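Local coordinates for polyketide synthase III (Ectocarpus siliculosus, PDB 4B0N), which probably acts as an acyltransferase of the chalcone/stilbene synthase family, a type III polyketide synthase in the biosynthesis of phlorotannin monomers, at residues 267-272 against 315-320; 44-49 against 251-256; 273-278 against 398-403. One frame throughout, in Å; residues are numbered along the deposited sequence.

From the N terminus, the chain first lays down 44-49, part of strand 42-51, outermost within this chain in the N-terminal sheet. Contact 2 then closes a loop of 201 residues by pairing it with 251-256. The next strand, 265-274, opens both remaining contacts, since 267-272 and 273-278 adjoin in sequence. Contact 1 closes after 42 residues, at the end of helix 299-316, and contact 3 after 119, at strand 394-401. Their segments alternate along the chain, so these two cross, whereas contact 2 precedes both in series. Contacts 1 and 2 touch where Ile-267 CD1 lies 4.0 Å from Ile-45 CD1, linking the two family regions; the centres of contacts 2 and 3 are about 27 Å apart.

Contact 1 (267-272 against 315-320); sequences IVDNHA and LKKHKL
Asp-269 meets Lys-317 and His-318 through a single carboxylate oxygen, OD2. The ionic part is the salt bridge from Lys-317 NZ to Asp-269 OD2, 2.9 Å long, in which the ammonium takes the syn lone pair, on the side of the other oxygen. The two side chains cross at about a right angle. Lys-317 bends at its third torsion (chi3 71°), which turns CE away from a fully extended course.

Two further hydrogen bonds involve imidazoles, one of them weak. His-318 NE2 donates to Asp-269 OD2 over 3.2 Å with a nearly straight N-H...O angle of 171°. The acceptor lies close to the ring plane, yet the donor stands 46° above the carboxylate plane, so the two donors approach OD2 differently. The same Lys-317 NZ also approaches His-271 ND1, but at 3.4 Å this bond is weak. Apolar contact is slight: Val-268 CG1 comes within 4.1 Å of His-318 CE1 at an oblique angle.

The backbones themselves stay apart, with Asp-269 CA and His-318 CA 9.1 Å from one another. Side chains therefore span from strand 265-274, outermost within this chain in the C-terminal sheet, to the turn that ends helix 299-316. That end is a Schellman motif with Lys-319 as its C-prime residue: Leu-320 N bonds to Leu-315 O, and Lys-319 N more weakly to Lys-316 O. His-271 also packs on Phe-314 of the helix and on Ser-183 of the second subunit.

Two donors on one carboxylate oxygen imply a polar surface tie between strand and helix end. The nearby negative charge would be expected to favour a protonated His-318, while the adjacent ammonium would oppose it.

Contact 2 (44-49 against 251-256); sequences VIAGMA and VLKGAR
Lys-253 and Val-44 lie side by side and point the same way, and the lysine can be traced outward from CB. Its first torsion (chi1 62°) sets CG between the backbone N and the carbonyl carbon, where CG comes 3.6 Å from Val-44 O. The chain beyond is extended: CD passes 4.0 Å from Ala-46 CB, and CE reaches 3.9 Å from Val-44 CB, with Val-44 CG1 close by. An alanine in place of Lys-253 would lack this aliphatic run and would probably leave Val-44 CB and Ala-46 CB without the methylenes that cover them.

Beneath these side chains, Val-44 and Lys-253 form an antiparallel hydrogen-bonded pair, with Val-44 N to Lys-253 O at 2.8 Å and the return bond from Lys-253 N to Val-44 O nearly straight (169°). Ile-45 and Leu-252 form the next, non-hydrogen-bonded pair. The register then slips by one residue: Ala-46 N donates to Val-251 O, while Val-251 N donates to Gly-47 O, which is a beta bulge with Ala-46 as the extra residue. The bulge sits in strand 42-51, outermost within this chain in the five-stranded mixed sheet of the N-terminal half of the thiolase fold.

Across the sheet from Lys-253, Ile-45 CG1 and Leu-252 CD2 meet at 4.2 Å, again side by side. Helix 196-210 covers both through Phe-201, and Phe-378 of helix 369-385 also touches Ile-45. On the lysine's own face, Val-251 packs on Ala-143 of helix 121-146.

Contact 3 (273-278 against 398-403); sequences WLMEGT and FSFSPG
Leu-274 and Thr-278 both lie against Gly-403, and this is the close part of the contact. Leu-274 CD2 lies 3.6 Å from Gly-403 C and 3.7 Å from Gly-403 O, so one methyl of the leucine rests on a peptide group. From the turn that follows the strand, Thr-278 OG1 comes within 3.6 Å of Gly-403 O. The Thr-278 hydroxyl is fixed by its own turn: the first torsion (chi1 55°) lodges OG1 between the backbone N and the carbonyl carbon, and OG1 donates to Met-275 O at 2.7 Å, from 51° above that carbonyl's plane. Val-404 N is a further hydrogen-bond partner of OG1. Met-275 to Thr-278 is a type II beta turn, with Gly-277 at positive phi.

The other part is looser. Met-275 CE, at the end of an extended thioether, approaches Phe-400 CE1 obliquely at 4.4 Å, an ordinary apolar touch. On the solvent side of the turn, Glu-276 and Gly-277 are exposed, and Glu-276 packs on Arg-182 of the second subunit.

Strand 405-413 runs between strands 265-274 and 394-401, so the two segments meet at the ends of their strands without pairing. By sequence, the residues Ser-399 to Gly-403 probably correspond to the GFGPG loop of chalcone synthases. The Phe-400 side chain lies about 6 Å from the bound arachidonic acid, and Pro-402 O receives a hydrogen bond from Arg-186 NH2 of the second subunit.

No hydrogen bond joins 273-278 to 398-403 directly; the contact rests on two methyls, Leu-274 CD2 and Met-275 CE, and on the nearness of the Thr-278 hydroxyl to Gly-403. This implies that hydrogen bonds of Met-275 and Thr-278 to Val-404, just beyond Gly-403, supply the polar tie between turn and loop, while the contact with 398-403 itself is van der Waals.

Contact 1 (267-272 against 315-320)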
loop_
_atom_site.group_PDB
_atom_site.type_symbol
_atom_site.label_atom_id
_atom_site.label_comp_id
_atom_site.label_asym_id
_atom_site.label_seq_id
_atom_site.Cartn_x
_atom_site.Cartn_y
_atom_site.Cartn_z
ATOM N N ILE A 267 17.735 -0.512 14.231
ATOM C CA ILE A 267 16.495 -1.270 14.387
ATOM C C ILE A 267 16.808 -2.774 14.321
ATOM O O ILE A 267 16.916 -3.360 13.237
ATOM C CB ILE A 267 15.405 -0.839 13.373
ATOM C CG1 ILE A 267 15.203 0.684 13.422
ATOM C CG2 ILE A 267 14.090 -1.559 13.659
ATOM C CD1 ILE A 267 14.374 1.260 12.292
ATOM N N VAL A 268 16.959 -3.376 15.500
ATOM C CA VAL A 268 17.400 -4.767 15.639
ATOM C C VAL A 268 16.315 -5.781 15.263
ATOM O O VAL A 268 16.622 -6.843 14.711
ATOM C CB VAL A 268 17.923 -5.056 17.067
ATOM C CG1 VAL A 268 18.544 -6.444 17.150
ATOM C CG2 VAL A 268 18.949 -4.014 17.482
ATOM N N ASP A 269 15.059 -5.461 15.566
ATOM C CA ASP A 269 13.947 -6.365 15.261
ATOM C C ASP A 269 12.621 -5.633 15.071
ATOM O O ASP A 269 12.471 -4.478 15.473
ATOM C CB ASP A 269 13.806 -7.432 16.357
ATOM C CG ASP A 269 13.015 -8.658 15.898
ATOM O OD1 ASP A 269 13.111 -9.038 14.711
ATOM O OD2 ASP A 269 12.299 -9.248 16.735
ATOM N N ASN A 270 11.673 -6.319 14.437
ATOM C CA ASN A 270 10.285 -5.877 14.371
ATOM C C ASN A 270 9.343 -6.979 14.854
ATOM O O ASN A 270 9.615 -8.168 14.668
ATOM C CB ASN A 270 9.911 -5.409 12.957
ATOM C CG ASN A 270 10.320 -6.400 11.880
ATOM O OD1 ASN A 270 9.720 -7.467 11.730
ATOM N ND2 ASN A 270 11.340 -6.041 11.109
ATOM N N HIS A 271 8.241 -6.575 15.480
ATOM C CA HIS A 271 7.271 -7.521 16.016
ATOM C C HIS A 271 5.870 -7.053 15.766
ATOM O O HIS A 271 5.596 -5.851 15.777
ATOM C CB HIS A 271 7.512 -7.743 17.506
ATOM C CG HIS A 271 6.779 -8.936 18.079
ATOM N ND1 HIS A 271 6.994 -10.194 17.651
ATOM C CD2 HIS A 271 5.821 -9.021 19.089
ATOM C CE1 HIS A 271 6.207 -11.042 18.341
ATOM N NE2 HIS A 271 5.491 -10.323 19.221
ATOM N N ALA A 272 4.977 -8.007 15.525
ATOM C CA ALA A 272 3.562 -7.730 15.315
ATOM C C ALA A 272 2.702 -8.687 16.137
ATOM O O ALA A 272 3.181 -9.726 16.589
ATOM C CB ALA A 272 3.219 -7.837 13.838
ATOM N N LEU A 315 10.290 -8.577 23.817
ATOM C CA LEU A 315 11.521 -8.535 24.602
ATOM C C LEU A 315 12.057 -9.909 24.997
ATOM O O LEU A 315 13.264 -10.065 25.191
ATOM C CB LEU A 315 11.330 -7.660 25.847
ATOM C CG LEU A 315 11.134 -6.152 25.658
ATOM C CD1 LEU A 315 10.615 -5.518 26.941
ATOM C CD2 LEU A 315 12.420 -5.475 25.208
ATOM N N LYS A 316 11.174 -10.899 25.110
ATOM C CA LYS A 316 11.591 -12.265 25.444
ATOM C C LYS A 316 12.334 -12.948 24.295
ATOM O O LYS A 316 13.125 -13.864 24.521
ATOM C CB LYS A 316 10.400 -13.116 25.907
ATOM C CG LYS A 316 10.042 -12.920 27.375
ATOM C CD LYS A 316 8.739 -13.615 27.745
ATOM C CE LYS A 316 8.276 -13.210 29.139
ATOM N NZ LYS A 316 6.977 -13.833 29.522
ATOM N N LYS A 317 12.083 -12.489 23.071
ATOM C CA LYS A 317 12.797 -12.965 21.883
ATOM C C LYS A 317 14.275 -12.571 21.926
ATOM O O LYS A 317 15.116 -13.197 21.273
ATOM C CB LYS A 317 12.151 -12.405 20.612
ATOM C CG LYS A 317 10.809 -13.027 20.249
ATOM C CD LYS A 317 10.048 -12.183 19.235
ATOM C CE LYS A 317 10.688 -12.227 17.854
ATOM N NZ LYS A 317 10.149 -11.164 16.958
ATOM N N HIS A 318 14.576 -11.532 22.704
ATOM C CA HIS A 318 15.932 -10.998 22.833
ATOM C C HIS A 318 16.454 -11.087 24.244
ATOM O O HIS A 318 17.454 -10.442 24.581
ATOM C CB HIS A 318 15.975 -9.554 22.342
ATOM C CG HIS A 318 15.623 -9.400 20.884
ATOM N ND1 HIS A 318 16.557 -9.337 19.917
ATOM C CD2 HIS A 318 14.389 -9.308 20.247
ATOM C CE1 HIS A 318 15.954 -9.207 18.722
ATOM N NE2 HIS A 318 14.626 -9.191 18.927
ATOM N N LYS A 319 15.781 -11.889 25.073
ATOM C CA LYS A 319 16.186 -12.140 26.466
ATOM C C LYS A 319 16.224 -10.864 27.322
ATOM O O LYS A 319 17.134 -10.671 28.135
ATOM C CB LYS A 319 17.523 -12.899 26.512
ATOM C CG LYS A 319 17.395 -14.365 26.132
ATOM C CD LYS A 319 18.485 -14.817 25.173
ATOM C CE LYS A 319 18.190 -16.226 24.676
ATOM N NZ LYS A 319 18.928 -16.569 23.429
ATOM N N LEU A 320 15.218 -10.010 27.134
ATOM C CA LEU A 320 15.133 -8.722 27.824
ATOM C C LEU A 320 13.777 -8.523 28.506
ATOM O O LEU A 320 12.782 -9.142 28.125
ATOM C CB LEU A 320 15.401 -7.566 26.848
ATOM C CG LEU A 320 16.679 -7.542 25.996
ATOM C CD1 LEU A 320 16.571 -6.489 24.900
ATOM C CD2 LEU A 320 17.942 -7.332 26.823
#

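Contact 2 (44-49 against 251-256)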
loop_
_atom_site.group_PDB
_atom_site.type_symbol
_atom_site.label_atom_id
_atom_site.label_comp_id
_atom_site.label_asym_id
_atom_site.label_seq_id
_atom_site.Cartn_x
_atom_site.Cartn_y
_atom_site.Cartn_z
ATOM N N VAL A 44 19.651 0.920 9.891
ATOM C CA VAL A 44 19.842 2.124 10.701
ATOM C C VAL A 44 19.184 3.326 10.030
ATOM O O VAL A 44 19.278 3.496 8.811
ATOM C CB VAL A 44 21.341 2.459 10.917
ATOM C CG1 VAL A 44 21.493 3.586 11.930
ATOM C CG2 VAL A 44 22.128 1.240 11.380
ATOM N N ILE A 45 18.525 4.154 10.836
ATOM C CA ILE A 45 18.011 5.441 10.373
ATOM C C ILE A 45 19.183 6.417 10.232
ATOM O O ILE A 45 19.753 6.872 11.228
ATOM C CB ILE A 45 16.920 5.998 11.322
ATOM C CG1 ILE A 45 15.711 5.054 11.350
ATOM C CG2 ILE A 45 16.493 7.400 10.899
ATOM C CD1 ILE A 45 14.844 5.180 12.585
ATOM N N ALA A 46 19.546 6.711 8.985
ATOM C CA ALA A 46 20.678 7.588 8.675
ATOM C C ALA A 46 20.302 9.074 8.685
ATOM O O ALA A 46 21.132 9.932 8.995
ATOM C CB ALA A 46 21.297 7.200 7.338
ATOM N N GLY A 47 19.052 9.368 8.345
ATOM C CA GLY A 47 18.541 10.731 8.362
ATOM C C GLY A 47 17.055 10.748 8.643
ATOM O O GLY A 47 16.320 9.864 8.203
ATOM N N MET A 48 16.617 11.758 9.385
ATOM C CA MET A 48 15.209 11.905 9.733
ATOM C C MET A 48 14.803 13.376 9.694
ATOM O O MET A 48 15.558 14.251 10.121
ATOM C CB MET A 48 14.943 11.302 11.117
ATOM C CG MET A 48 13.492 11.357 11.575
ATOM S SD MET A 48 13.119 10.183 12.892
ATOM C CE MET A 48 12.777 8.714 11.927
ATOM N N ALA A 49 13.611 13.638 9.166
ATOM C CA ALA A 49 13.054 14.987 9.156
ATOM C C ALA A 49 11.563 14.969 9.458
ATOM O O ALA A 49 10.831 14.096 8.984
ATOM C CB ALA A 49 13.323 15.673 7.824
ATOM N N VAL A 251 15.484 8.059 6.206
ATOM C CA VAL A 251 16.375 7.374 5.282
ATOM C C VAL A 251 16.994 6.195 6.020
ATOM O O VAL A 251 17.376 6.315 7.185
ATOM C CB VAL A 251 17.477 8.300 4.732
ATOM C CG1 VAL A 251 18.257 7.604 3.624
ATOM C CG2 VAL A 251 16.876 9.599 4.214
ATOM N N LEU A 252 17.080 5.057 5.340
ATOM C CA LEU A 252 17.552 3.837 5.971
ATOM C C LEU A 252 18.734 3.218 5.251
ATOM O O LEU A 252 18.716 3.044 4.032
ATOM C CB LEU A 252 16.406 2.837 6.108
ATOM C CG LEU A 252 15.561 3.106 7.354
ATOM C CD1 LEU A 252 14.085 3.207 7.021
ATOM C CD2 LEU A 252 15.824 2.059 8.426
ATOM N N LYS A 253 19.764 2.904 6.034
ATOM C CA LYS A 253 20.965 2.231 5.549
ATOM C C LYS A 253 21.118 0.854 6.197
ATOM O O LYS A 253 20.543 0.589 7.255
ATOM C CB LYS A 253 22.211 3.086 5.814
ATOM C CG LYS A 253 22.490 3.369 7.282
ATOM C CD LYS A 253 23.811 4.096 7.469
ATOM C CE LYS A 253 24.010 4.488 8.925
ATOM N NZ LYS A 253 25.331 5.134 9.154
ATOM N N GLY A 254 21.887 -0.016 5.545
ATOM C CA GLY A 254 22.242 -1.324 6.092
ATOM C C GLY A 254 23.721 -1.372 6.425
ATOM O O GLY A 254 24.567 -1.446 5.528
ATOM N N ALA A 255 24.035 -1.335 7.717
ATOM C CA ALA A 255 25.418 -1.217 8.175
ATOM C C ALA A 255 25.893 -2.420 8.982
ATOM O O ALA A 255 25.100 -3.077 9.657
ATOM C CB ALA A 255 25.588 0.059 8.982
ATOM N N ARG A 256 27.197 -2.685 8.913
ATOM C CA ARG A 256 27.823 -3.801 9.629
ATOM C C ARG A 256 28.175 -3.386 11.065
ATOM O O ARG A 256 27.710 -2.348 11.542
ATOM C CB ARG A 256 29.070 -4.275 8.875
ATOM C CG ARG A 256 29.050 -5.738 8.454
ATOM C CD ARG A 256 28.396 -5.934 7.092
ATOM N NE ARG A 256 29.111 -5.230 6.027
ATOM C CZ ARG A 256 28.855 -5.355 4.726
ATOM N NH1 ARG A 256 27.893 -6.166 4.301
ATOM N NH2 ARG A 256 29.570 -4.667 3.843
#

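Contact 3 (273-278 against 398-403)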
loop_
_atom_site.group_PDB
_atom_site.type_symbol
_atom_site.label_atom_id
_atom_site.label_comp_id
_atom_site.label_asym_id
_atom_site.label_seq_id
_atom_site.Cartn_x
_atom_site.Cartn_y
_atom_site.Cartn_z
ATOM N N TRP A 273 1.440 -8.318 16.345
ATOM C CA TRP A 273 0.465 -9.193 16.992
ATOM C C TRP A 273 -0.939 -8.698 16.813
ATOM O O TRP A 273 -1.264 -7.577 17.202
ATOM C CB TRP A 273 0.765 -9.372 18.477
ATOM C CG TRP A 273 -0.039 -10.490 19.087
ATOM C CD1 TRP A 273 -1.186 -10.384 19.872
ATOM C CD2 TRP A 273 0.200 -11.934 18.955
ATOM N NE1 TRP A 273 -1.649 -11.626 20.233
ATOM C CE2 TRP A 273 -0.866 -12.598 19.717
ATOM C CE3 TRP A 273 1.159 -12.715 18.312
ATOM C CZ2 TRP A 273 -0.947 -13.981 19.818
ATOM C CZ3 TRP A 273 1.067 -14.108 18.420
ATOM C CH2 TRP A 273 0.040 -14.723 19.156
ATOM N N LEU A 274 -1.783 -9.542 16.223
ATOM C CA LEU A 274 -3.207 -9.257 16.072
ATOM C C LEU A 274 -3.968 -9.756 17.305
ATOM O O LEU A 274 -3.836 -10.916 17.706
ATOM C CB LEU A 274 -3.754 -9.925 14.807
ATOM C CG LEU A 274 -4.814 -9.216 13.954
ATOM C CD1 LEU A 274 -5.186 -10.097 12.774
ATOM C CD2 LEU A 274 -6.067 -8.849 14.736
ATOM N N MET A 275 -4.761 -8.869 17.900
ATOM C CA MET A 275 -5.519 -9.188 19.109
ATOM C C MET A 275 -6.869 -9.815 18.769
ATOM O O MET A 275 -7.603 -9.308 17.914
ATOM C CB MET A 275 -5.714 -7.933 19.965
ATOM C CG MET A 275 -4.421 -7.221 20.333
ATOM S SD MET A 275 -4.670 -5.473 20.696
ATOM C CE MET A 275 -2.976 -4.939 20.925
ATOM N N GLU A 276 -7.185 -10.919 19.447
ATOM C CA GLU A 276 -8.444 -11.635 19.247
ATOM C C GLU A 276 -9.635 -10.822 19.748
ATOM O O GLU A 276 -9.576 -10.212 20.819
ATOM C CB GLU A 276 -8.407 -12.997 19.950
ATOM C CG GLU A 276 -7.406 -13.980 19.357
ATOM C CD GLU A 276 -7.100 -15.152 20.277
ATOM O OE1 GLU A 276 -8.050 -15.850 20.697
ATOM O OE2 GLU A 276 -5.905 -15.384 20.573
ATOM N N GLY A 277 -10.702 -10.813 18.952
ATOM C CA GLY A 277 -11.954 -10.144 19.308
ATOM C C GLY A 277 -11.857 -8.640 19.496
ATOM O O GLY A 277 -12.517 -8.079 20.373
ATOM N N THR A 278 -11.032 -7.990 18.676
ATOM C CA THR A 278 -10.853 -6.533 18.725
ATOM C C THR A 278 -11.142 -5.910 17.353
ATOM O O THR A 278 -10.588 -4.868 16.989
ATOM C CB THR A 278 -9.434 -6.148 19.197
ATOM O OG1 THR A 278 -8.461 -6.779 18.357
ATOM C CG2 THR A 278 -9.203 -6.577 20.641
ATOM N N PHE A 398 6.174 1.565 19.356
ATOM C CA PHE A 398 5.025 0.810 18.871
ATOM C C PHE A 398 3.823 1.690 18.528
ATOM O O PHE A 398 3.780 2.870 18.873
ATOM C CB PHE A 398 4.640 -0.324 19.839
ATOM C CG PHE A 398 4.202 0.145 21.203
ATOM C CD1 PHE A 398 2.888 0.539 21.435
ATOM C CD2 PHE A 398 5.098 0.166 22.265
ATOM C CE1 PHE A 398 2.484 0.967 22.689
ATOM C CE2 PHE A 398 4.697 0.588 23.524
ATOM C CZ PHE A 398 3.390 0.987 23.737
ATOM N N SER A 399 2.860 1.090 17.833
ATOM C CA SER A 399 1.617 1.744 17.448
ATOM C C SER A 399 0.547 0.679 17.209
ATOM O O SER A 399 0.814 -0.519 17.362
ATOM C CB SER A 399 1.825 2.599 16.197
ATOM O OG SER A 399 0.639 3.296 15.855
ATOM N N PHE A 400 -0.657 1.114 16.838
ATOM C CA PHE A 400 -1.786 0.198 16.671
ATOM C C PHE A 400 -2.475 0.314 15.317
ATOM O O PHE A 400 -2.815 1.413 14.868
ATOM C CB PHE A 400 -2.782 0.357 17.818
ATOM C CG PHE A 400 -2.145 0.269 19.171
ATOM C CD1 PHE A 400 -1.662 -0.945 19.646
ATOM C CD2 PHE A 400 -1.997 1.404 19.957
ATOM C CE1 PHE A 400 -1.058 -1.027 20.887
ATOM C CE2 PHE A 400 -1.396 1.328 21.203
ATOM C CZ PHE A 400 -0.923 0.110 21.667
ATOM N N SER A 401 -2.666 -0.836 14.678
ATOM C CA SER A 401 -3.268 -0.924 13.354
ATOM C C SER A 401 -4.658 -1.546 13.431
ATOM O O SER A 401 -4.938 -2.305 14.360
ATOM C CB SER A 401 -2.389 -1.782 12.448
ATOM O OG SER A 401 -2.359 -3.128 12.893
ATOM N N PRO A 402 -5.536 -1.232 12.454
ATOM C CA PRO A 402 -6.844 -1.887 12.370
ATOM C C PRO A 402 -6.709 -3.406 12.472
ATOM O O PRO A 402 -5.923 -4.010 11.739
ATOM C CB PRO A 402 -7.369 -1.475 10.983
ATOM C CG PRO A 402 -6.282 -0.673 10.337
ATOM C CD PRO A 402 -5.397 -0.179 11.436
ATOM N N GLY A 403 -7.461 -4.003 13.389
ATOM C CA GLY A 403 -7.328 -5.422 13.699
ATOM C C GLY A 403 -8.093 -5.844 14.942
ATOM O O GLY A 403 -9.000 -6.674 14.846
#